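Local coordinates for xylose isomerase domain protein (Alicyclobacillus acidocaldarius subsp. acidocaldarius, PDB 3U0H) that adopts a xylose isomerase-like TIM barrel fold and may act as an isomerase, as its family suggests, at residues E112-R115 with Y116-L120; G237-A241 with G242-P246. All coordinates share one frame; numbering follows the deposited sequence.

Interaction 1 (E112-R115 with Y116-L120); sequences EPVR and YISQL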
ATOM      1  N   GLU A 112       6.929   8.555 -26.859  1.00 26.91           N
ATOM      2  CA  GLU A 112       6.792   7.103 -26.840  1.00 27.90           C
ATOM      3  C   GLU A 112       5.858   6.663 -25.677  1.00 27.04           C
ATOM      4  O   GLU A 112       6.031   7.131 -24.546  1.00 28.74           O
ATOM      5  CB  GLU A 112       8.170   6.432 -26.698  1.00 30.76           C
ATOM      6  CG  GLU A 112       9.158   6.859 -27.764  1.00 30.60           C
ATOM      7  CD  GLU A 112       8.618   6.570 -29.142  1.00 32.92           C
ATOM      8  OE1 GLU A 112       8.378   5.375 -29.453  1.00 32.69           O
ATOM      9  OE2 GLU A 112       8.417   7.551 -29.896  1.00 35.58           O
ATOM     10  N   PRO A 113       4.830   5.818 -25.978  1.00 26.57           N
ATOM     11  CA  PRO A 113       3.779   5.384 -25.050  1.00 23.70           C
ATOM     12  C   PRO A 113       4.298   4.793 -23.755  1.00 21.75           C
ATOM     13  O   PRO A 113       3.797   5.175 -22.709  1.00 21.21           O
ATOM     14  CB  PRO A 113       3.044   4.296 -25.840  1.00 23.44           C
ATOM     15  CG  PRO A 113       3.148   4.739 -27.231  1.00 24.75           C
ATOM     16  CD  PRO A 113       4.531   5.333 -27.348  1.00 26.47           C
ATOM     17  N   VAL A 114       5.273   3.882 -23.799  1.00 19.09           N
ATOM     18  CA  VAL A 114       5.615   3.222 -22.574  1.00 19.53           C
ATOM     19  C   VAL A 114       6.154   4.230 -21.567  1.00 20.59           C
ATOM     20  O   VAL A 114       5.798   4.153 -20.380  1.00 20.76           O
ATOM     21  CB  VAL A 114       6.578   2.048 -22.736  1.00 20.22           C
ATOM     22  CG1 VAL A 114       7.888   2.458 -23.395  1.00 18.14           C
ATOM     23  CG2 VAL A 114       6.780   1.398 -21.353  1.00 19.94           C
ATOM     24  N   ARG A 115       6.930   5.208 -22.049  1.00 20.17           N
ATOM     25  CA  ARG A 115       7.484   6.289 -21.217  1.00 21.29           C
ATOM     26  C   ARG A 115       6.395   7.255 -20.741  1.00 21.12           C
ATOM     27  O   ARG A 115       6.336   7.625 -19.581  1.00 19.23           O
ATOM     28  CB  ARG A 115       8.505   7.128 -22.007  1.00 24.58           C
ATOM     29  CG  ARG A 115       9.570   6.305 -22.771  1.00 31.49           C
ATOM     30  CD  ARG A 115      10.898   6.250 -22.050  1.00 35.53           C
ATOM     31  NE  ARG A 115      11.827   5.320 -22.692  1.00 40.59           N
ATOM     32  CZ  ARG A 115      13.138   5.523 -22.825  1.00 40.97           C
ATOM     33  NH1 ARG A 115      13.691   6.638 -22.394  1.00 44.26           N
ATOM     34  NH2 ARG A 115      13.901   4.610 -23.402  1.00 42.41           N
ATOM     35  N   TYR A 116       5.566   7.684 -21.657  1.00 18.96           N
ATOM     36  CA  TYR A 116       4.699   8.795 -21.394  1.00 20.39           C
ATOM     37  C   TYR A 116       3.643   8.338 -20.417  1.00 20.24           C
ATOM     38  O   TYR A 116       3.408   8.970 -19.403  1.00 20.87           O
ATOM     39  CB  TYR A 116       4.048   9.215 -22.700  1.00 19.89           C
ATOM     40  CG  TYR A 116       3.031  10.274 -22.572  1.00 21.13           C
ATOM     41  CD1 TYR A 116       1.716   9.980 -22.383  1.00 20.97           C
ATOM     42  CD2 TYR A 116       3.380  11.610 -22.661  1.00 23.05           C
ATOM     43  CE1 TYR A 116       0.765  10.980 -22.295  1.00 20.49           C
ATOM     44  CE2 TYR A 116       2.421  12.617 -22.576  1.00 22.06           C
ATOM     45  CZ  TYR A 116       1.108  12.281 -22.407  1.00 20.83           C
ATOM     46  OH  TYR A 116       0.143  13.279 -22.285  1.00 25.36           O
ATOM     47  N   ILE A 117       3.056   7.194 -20.734  1.00 19.37           N
ATOM     48  CA  ILE A 117       1.943   6.617 -19.994  1.00 18.90           C
ATOM     49  C   ILE A 117       2.409   6.121 -18.641  1.00 18.61           C
ATOM     50  O   ILE A 117       1.718   6.345 -17.662  1.00 17.42           O
ATOM     51  CB  ILE A 117       1.241   5.437 -20.743  1.00 17.61           C
ATOM     52  CG1 ILE A 117       0.679   5.940 -22.070  1.00 18.12           C
ATOM     53  CG2 ILE A 117       0.119   4.848 -19.942  1.00 18.66           C
ATOM     54  CD1 ILE A 117      -0.090   4.922 -22.944  1.00 18.40           C
ATOM     55  N   SER A 118       3.566   5.475 -18.568  1.00 18.19           N
ATOM     56  CA  SER A 118       4.036   4.953 -17.291  1.00 18.14           C
ATOM     57  C   SER A 118       4.379   6.078 -16.280  1.00 20.58           C
ATOM     58  O   SER A 118       3.991   5.989 -15.088  1.00 19.20           O
ATOM     59  CB  SER A 118       5.283   4.108 -17.480  1.00 18.94           C
ATOM     60  OG  SER A 118       5.063   3.039 -18.363  1.00 17.00           O
ATOM     61  N   GLN A 119       5.101   7.119 -16.758  1.00 18.21           N
ATOM     62  CA  GLN A 119       5.487   8.182 -15.880  1.00 18.72           C
ATOM     63  C   GLN A 119       4.212   8.901 -15.412  1.00 18.94           C
ATOM     64  O   GLN A 119       4.054   9.245 -14.210  1.00 18.39           O
ATOM     65  CB  GLN A 119       6.435   9.172 -16.560  1.00 17.79           C
ATOM     66  CG  GLN A 119       6.871  10.241 -15.616  1.00 19.02           C
ATOM     67  CD  GLN A 119       7.815  11.272 -16.230  1.00 19.84           C
ATOM     68  OE1 GLN A 119       7.388  12.350 -16.718  1.00 20.98           O
ATOM     69  NE2 GLN A 119       9.078  10.981 -16.154  1.00 16.34           N
ATOM     70  N   LEU A 120       3.334   9.168 -16.356  1.00 17.78           N
ATOM     71  CA  LEU A 120       2.131   9.885 -15.997  1.00 20.35           C
ATOM     72  C   LEU A 120       1.274   9.063 -14.944  1.00 20.18           C
ATOM     73  O   LEU A 120       0.761   9.626 -13.980  1.00 19.03           O
ATOM     74  CB  LEU A 120       1.350  10.285 -17.254  1.00 18.68           C
ATOM     75  CG  LEU A 120       0.086  11.087 -16.994  1.00 18.85           C
ATOM     76  CD1 LEU A 120       0.441  12.459 -16.502  1.00 18.66           C
ATOM     77  CD2 LEU A 120      -0.802  11.162 -18.241  1.00 19.15           C
TER
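Ser118 turns its hydroxyl back along the helix toward the carbonyl of Val114, one turn earlier. With OG beside its own backbone N (chi1 -58°), the hydroxyl reaches the same oxygen that the amide of Ser118 uses: Ser118 N to Val114 O is 3.2 Å. The modelled OG approach is very short, so its exact length is doubtful. Serine suits this buried place because its hydroxyl can turn to the carbonyl one turn back, with the methyl Val114 CG2 alongside, 3.8 Å from Ser118 OG. On another side of the helix, Ile117 lays CB and CG1 over the carbonyl oxygen of Pro113, and Ile117 CD1 reaches back to Pro113 CB at 4.3 Å. Pro113 suits the first turn, where its missing N-H costs no helical bond; Glu112, the N-cap, gives its carbonyl oxygen to Tyr116 N at 3.0 Å. Tyr116 swings its ring away from this turn, onto Tyr73 and Trp106, while Arg115 leads outward to a salt bridge with Asp161 of the second subunit. Val114 and Ser118 pack on that subunit too. These i to i+4 pairs make up the opening turns of helix 113-131, an outer helix of a TIM barrel.

Interaction 2 (G237-A241 with G242-P246); sequences GLYLA and GYRGP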
ATOM      1  N   GLY A 237     -28.028  11.088 -16.148  1.00 23.07           N
ATOM      2  CA  GLY A 237     -27.118   9.976 -15.974  1.00 23.37           C
ATOM      3  C   GLY A 237     -26.232  10.228 -14.769  1.00 23.57           C
ATOM      4  O   GLY A 237     -26.009   9.346 -14.016  1.00 23.28           O
ATOM      5  N   LEU A 238     -25.749  11.457 -14.620  1.00 22.13           N
ATOM      6  CA  LEU A 238     -24.855  11.788 -13.553  1.00 22.93           C
ATOM      7  C   LEU A 238     -25.651  11.665 -12.263  1.00 25.53           C
ATOM      8  O   LEU A 238     -25.174  11.002 -11.314  1.00 21.78           O
ATOM      9  CB  LEU A 238     -24.270  13.207 -13.760  1.00 21.29           C
ATOM     10  CG  LEU A 238     -23.271  13.179 -14.923  1.00 22.43           C
ATOM     11  CD1 LEU A 238     -22.857  14.560 -15.410  1.00 21.57           C
ATOM     12  CD2 LEU A 238     -22.091  12.294 -14.505  1.00 20.86           C
ATOM     13  N   TYR A 239     -26.879  12.229 -12.269  1.00 24.09           N
ATOM     14  CA  TYR A 239     -27.781  12.104 -11.139  1.00 25.85           C
ATOM     15  C   TYR A 239     -28.040  10.643 -10.729  1.00 27.28           C
ATOM     16  O   TYR A 239     -28.039  10.357  -9.535  1.00 27.23           O
ATOM     17  CB  TYR A 239     -29.122  12.833 -11.338  1.00 27.26           C
ATOM     18  CG  TYR A 239     -29.960  12.957 -10.052  1.00 28.91           C
ATOM     19  CD1 TYR A 239     -29.719  13.969  -9.119  1.00 32.26           C
ATOM     20  CD2 TYR A 239     -30.978  12.063  -9.769  1.00 31.92           C
ATOM     21  CE1 TYR A 239     -30.479  14.068  -7.948  1.00 35.51           C
ATOM     22  CE2 TYR A 239     -31.744  12.149  -8.602  1.00 31.61           C
ATOM     23  CZ  TYR A 239     -31.490  13.144  -7.702  1.00 33.65           C
ATOM     24  OH  TYR A 239     -32.237  13.216  -6.559  1.00 37.96           O
ATOM     25  N   LEU A 240     -28.269   9.732 -11.671  1.00 27.61           N
ATOM     26  CA  LEU A 240     -28.536   8.311 -11.290  1.00 28.53           C
ATOM     27  C   LEU A 240     -27.234   7.605 -10.813  1.00 27.29           C
ATOM     28  O   LEU A 240     -27.255   6.738  -9.946  1.00 29.22           O
ATOM     29  CB  LEU A 240     -29.153   7.528 -12.439  1.00 29.63           C
ATOM     30  CG  LEU A 240     -30.555   7.915 -12.873  1.00 34.93           C
ATOM     31  CD1 LEU A 240     -30.772   7.329 -14.275  1.00 36.78           C
ATOM     32  CD2 LEU A 240     -31.625   7.441 -11.871  1.00 32.51           C
ATOM     33  N   ALA A 241     -26.094   8.009 -11.358  1.00 24.20           N
ATOM     34  CA  ALA A 241     -24.813   7.651 -10.747  1.00 23.86           C
ATOM     35  C   ALA A 241     -24.778   7.941  -9.271  1.00 23.17           C
ATOM     36  O   ALA A 241     -24.191   7.180  -8.531  1.00 26.58           O
ATOM     37  CB  ALA A 241     -23.689   8.378 -11.417  1.00 21.38           C
ATOM     38  N   GLY A 242     -25.354   9.080  -8.861  1.00 22.95           N
ATOM     39  CA  GLY A 242     -25.345   9.539  -7.490  1.00 22.39           C
ATOM     40  C   GLY A 242     -24.523  10.804  -7.276  1.00 23.28           C
ATOM     41  O   GLY A 242     -24.122  11.107  -6.176  1.00 24.25           O
ATOM     42  N   TYR A 243     -24.263  11.572  -8.315  1.00 25.71           N
ATOM     43  CA  TYR A 243     -23.537  12.836  -8.140  1.00 25.88           C
ATOM     44  C   TYR A 243     -24.429  13.918  -7.521  1.00 25.11           C
ATOM     45  O   TYR A 243     -25.563  14.091  -7.948  1.00 22.13           O
ATOM     46  CB  TYR A 243     -23.059  13.316  -9.480  1.00 26.87           C
ATOM     47  CG  TYR A 243     -22.233  14.559  -9.392  1.00 25.19           C
ATOM     48  CD1 TYR A 243     -20.945  14.492  -8.903  1.00 23.41           C
ATOM     49  CD2 TYR A 243     -22.733  15.798  -9.821  1.00 23.96           C
ATOM     50  CE1 TYR A 243     -20.168  15.619  -8.818  1.00 25.58           C
ATOM     51  CE2 TYR A 243     -21.962  16.961  -9.734  1.00 24.24           C
ATOM     52  CZ  TYR A 243     -20.669  16.863  -9.243  1.00 24.60           C
ATOM     53  OH  TYR A 243     -19.836  17.964  -9.128  1.00 25.52           O
ATOM     54  N   ARG A 244     -23.915  14.611  -6.511  1.00 26.00           N
ATOM     55  CA  ARG A 244     -24.691  15.596  -5.762  1.00 30.63           C
ATOM     56  C   ARG A 244     -23.829  16.810  -5.443  1.00 36.29           C
ATOM     57  O   ARG A 244     -23.685  17.165  -4.260  1.00 49.67           O
ATOM     58  CB  ARG A 244     -25.190  15.025  -4.401  1.00 27.65           C
ATOM     59  CG  ARG A 244     -26.079  13.800  -4.491  1.00 25.22           C
ATOM     60  CD  ARG A 244     -27.422  14.112  -5.125  1.00 22.63           C
ATOM     61  NE  ARG A 244     -28.302  12.944  -5.141  1.00 21.93           N
ATOM     62  CZ  ARG A 244     -28.415  12.057  -6.124  1.00 22.86           C
ATOM     63  NH1 ARG A 244     -27.669  12.168  -7.261  1.00 20.39           N
ATOM     64  NH2 ARG A 244     -29.270  11.006  -5.957  1.00 21.30           N
ATOM     65  N   GLY A 245     -23.254  17.442  -6.451  1.00 30.81           N
ATOM     66  CA  GLY A 245     -22.433  18.608  -6.218  1.00 28.20           C
ATOM     67  C   GLY A 245     -22.522  19.596  -7.358  1.00 27.58           C
ATOM     68  O   GLY A 245     -23.540  19.683  -8.041  1.00 26.66           O
ATOM     69  N   PRO A 246     -21.461  20.389  -7.541  1.00 27.82           N
ATOM     70  CA  PRO A 246     -21.495  21.497  -8.478  1.00 25.48           C
ATOM     71  C   PRO A 246     -21.345  21.082  -9.906  1.00 23.55           C
ATOM     72  O   PRO A 246     -20.566  20.147 -10.243  1.00 21.15           O
ATOM     73  CB  PRO A 246     -20.265  22.329  -8.081  1.00 29.23           C
ATOM     74  CG  PRO A 246     -19.358  21.361  -7.388  1.00 29.41           C
ATOM     75  CD  PRO A 246     -20.327  20.522  -6.610  1.00 29.60           C
TER
HETATM   76  O   HOH W   1     -29.217   8.711  -7.529  1.00 42.72           O
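Leu238 O takes both Gly242 N, at 3.1 Å, and Tyr243 N, at 3.2 Å, as the chain leaves the helix through the positive phi of Gly242 (113°), with a weak bond from Gly242 N to Tyr239 O completing a Schellman motif. Glycine suits this C-prime place because a beta carbon here would collide with Ala241 O. Beyond the turn, Arg244 folds back over the helix end and lays its guanidinium on one face of the Tyr239 ring. The planes are only 6° apart, and Arg244 CZ stands 3.7 Å from the centroid of the Tyr239 ring, a cation-pi contact in which Tyr239 CE1 lies over the middle of the guanidinium while Arg244 NH1 sits toward the rim of the ring. The bend at chi2 (-67°) turns the Arg244 chain back toward the helix. Arg244 NH1 then gives an almost straight bond to Tyr239 O at 2.9 Å, in the carbonyl plane and on a lone pair, and another to Tyr243 O from above that carbonyl's plane. A water joins Tyr239 O to Arg244 NH2. With partners in its own plane and a ring against one face, the guanidinium is held flat; arginine suits the place because it can stack and donate at once, and its charge would probably be favoured beside carbonyls at a helix C-terminus. Arg244 NE has a salt bridge with Glu53 of the third subunit. Tyr243 extends the other way, Tyr243 OH bonding to Pro246 O at 2.6 Å. Leu238 and Tyr243 meet through their CB atoms and pack on Val201 and Val204 of strand 201-206. Gly245 pairs its backbone with Glu5 of strand 5-8, the first of the barrel, and the short loop 242-245 carries the chain from helix 231-241 into strand 246-249.

In the fold
Interaction 1 precedes interaction 2 along the chain, and the two stay well apart: their centres are about 32 Å from each other and their nearest atoms about 22 Å. Both lie in the shell of helices and loops around the same eight-stranded parallel barrel. Residues 112-120 start helix 113-131, which lies between strands 100-104 and 137-141 in sequence, whereas residues 237-246 end helix 231-241 and run into strand 246-249, the last of the barrel. One contact therefore begins an outer helix and the other finishes one. Each also meets a different partner of the four-chain assembly, the second subunit at interaction 1 and the third at interaction 2, so both helix ends contribute to the tetramer's interfaces.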